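Local structure of beta-fructofuranosidase (Bifidobacterium adolescentis, 6NOB) at residues 309-314 with 364-369. The protein probably hydrolyses terminal beta-D-fructofuranoside residues in sucrose and related fructosides. Residues are numbered along the deposited sequence; the frame is centred on the assembly and turned at random.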
# COMPACT_ATOMS: atom_id res chain seq x y z
N PRO A 309 -14.63 -18.23 20.46
CA PRO A 309 -13.47 -17.45 20.02
C PRO A 309 -13.07 -17.82 18.60
O PRO A 309 -13.38 -18.89 18.09
CB PRO A 309 -12.37 -17.83 21.02
CG PRO A 309 -13.10 -18.41 22.19
CD PRO A 309 -14.31 -19.08 21.62
N GLY A 310 -12.35 -16.89 17.97
CA GLY A 310 -11.93 -17.05 16.59
C GLY A 310 -12.92 -16.55 15.56
O GLY A 310 -12.64 -16.67 14.36
N ILE A 311 -14.06 -16.01 15.98
CA ILE A 311 -15.10 -15.55 15.08
C ILE A 311 -15.49 -14.13 15.46
O ILE A 311 -15.80 -13.86 16.63
CB ILE A 311 -16.34 -16.47 15.12
CG1 ILE A 311 -15.97 -17.88 14.65
CG2 ILE A 311 -17.46 -15.90 14.27
CD1 ILE A 311 -16.87 -18.95 15.22
N SER A 312 -15.47 -13.23 14.49
CA SER A 312 -15.97 -11.87 14.67
C SER A 312 -17.37 -11.80 14.07
O SER A 312 -17.59 -12.25 12.94
CB SER A 312 -15.04 -10.85 14.02
OG SER A 312 -15.73 -9.66 13.67
N THR A 313 -18.32 -11.25 14.84
CA THR A 313 -19.73 -11.32 14.47
C THR A 313 -20.35 -9.98 14.11
O THR A 313 -21.50 -9.97 13.67
CB THR A 313 -20.55 -11.94 15.62
OG1 THR A 313 -20.39 -11.16 16.81
CG2 THR A 313 -20.10 -13.37 15.89
N GLN A 314 -19.65 -8.86 14.28
CA GLN A 314 -20.25 -7.57 13.97
C GLN A 314 -20.53 -7.47 12.47
O GLN A 314 -19.65 -7.73 11.65
CB GLN A 314 -19.37 -6.41 14.42
CG GLN A 314 -20.17 -5.12 14.60
CD GLN A 314 -19.31 -3.87 14.64
OE1 GLN A 314 -18.26 -3.84 15.27
NE2 GLN A 314 -19.77 -2.82 13.95
N ALA A 364 -12.13 -15.79 11.72
CA ALA A 364 -13.08 -15.84 10.61
C ALA A 364 -14.12 -14.76 10.84
O ALA A 364 -14.63 -14.61 11.95
CB ALA A 364 -13.74 -17.22 10.50
N ASP A 365 -14.43 -14.00 9.79
CA ASP A 365 -15.35 -12.87 9.89
C ASP A 365 -16.73 -13.32 9.42
O ASP A 365 -17.08 -13.19 8.25
CB ASP A 365 -14.84 -11.68 9.08
CG ASP A 365 -15.55 -10.38 9.44
OD1 ASP A 365 -16.65 -10.43 10.02
OD2 ASP A 365 -15.00 -9.30 9.13
N PHE A 366 -17.52 -13.86 10.35
CA PHE A 366 -18.87 -14.27 10.01
C PHE A 366 -19.83 -13.09 9.95
O PHE A 366 -20.86 -13.18 9.28
CB PHE A 366 -19.39 -15.31 11.01
CG PHE A 366 -19.14 -16.72 10.57
CD1 PHE A 366 -17.93 -17.34 10.84
CD2 PHE A 366 -20.11 -17.43 9.87
CE1 PHE A 366 -17.69 -18.64 10.43
CE2 PHE A 366 -19.88 -18.72 9.46
CZ PHE A 366 -18.67 -19.33 9.74
N GLY A 367 -19.51 -11.98 10.62
CA GLY A 367 -20.29 -10.77 10.44
C GLY A 367 -20.27 -10.27 9.01
O GLY A 367 -21.22 -9.65 8.55
N HIS A 368 -19.18 -10.55 8.29
CA HIS A 368 -19.03 -10.16 6.90
C HIS A 368 -18.78 -11.39 6.03
O HIS A 368 -17.93 -11.38 5.13
CB HIS A 368 -17.91 -9.14 6.74
CG HIS A 368 -18.12 -7.89 7.53
ND1 HIS A 368 -17.43 -7.61 8.68
CD2 HIS A 368 -18.98 -6.85 7.34
CE1 HIS A 368 -17.84 -6.45 9.17
NE2 HIS A 368 -18.77 -5.97 8.37
N GLN A 369 -19.53 -12.46 6.28
CA GLN A 369 -19.30 -13.71 5.57
C GLN A 369 -19.68 -13.64 4.09
O GLN A 369 -19.26 -14.51 3.33
CB GLN A 369 -20.07 -14.84 6.24
CG GLN A 369 -21.55 -14.85 5.97
CD GLN A 369 -22.19 -16.18 6.31
OE1 GLN A 369 -22.89 -16.32 7.31
NE2 GLN A 369 -21.93 -17.18 5.47
O HOH W 1 -16.95 -8.63 11.85
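The Phe366 ring meets Ile311 obliquely through one methyl branch, CG2, which lies 3.7 Å from Phe366 CD1 and also touches CB; CG2 is the branch anti to the backbone N of Ile311, and it is the one that meets the ring. Phe299 packs edge-to-face with the same ring. The His368 imidazole has Asp365 CG at its edge, in plane: ND1 donates to the syn side of Asp365 OD2 at 3.0 Å with an N-H...O angle of 156°; OD2 stands 13° out of the ring plane, and ND1 30° out of the Asp365 carboxylate plane. NE2 is held by Thr316 OG1, and bonds at both ring nitrogens fix the rotation of the imidazole. Tyr408 OH is a second partner of Asp365 OD2. Across the contact Gln314 O approaches the ring obliquely, nearest CE1.

One water donates to Gln314 O and Asp365 OD1. Ser312 OG and Asp365 OD1 are 3.8 Å apart, and the water sits between them, although its link to Ser312 OG is too short to be trusted and remains doubtful.

Backbone evidence sets the register. Ala364 N donates to Gly310 O at 2.8 Å, and Ser312 N to Ala364 O; these bonds flank Ile311, as expected for a parallel bridge. Ile311 and Ala364 occupy one face of the sheet, Ser312 and Asp365 the other. Farther along, Gly367 N donates to Ser312 O at 3.0 Å, in the carbonyl plane on a lone pair. Gly367 has no side chain facing 309-314, which allows its CA to make a CA-H...O contact of 3.3 Å with Gln314 O.

The short strand 311-312 thus adds a parallel outermost strand to 357-365 in an otherwise antiparallel sheet, consistent with a blade edge of the five-bladed beta-propeller that characterises family 32.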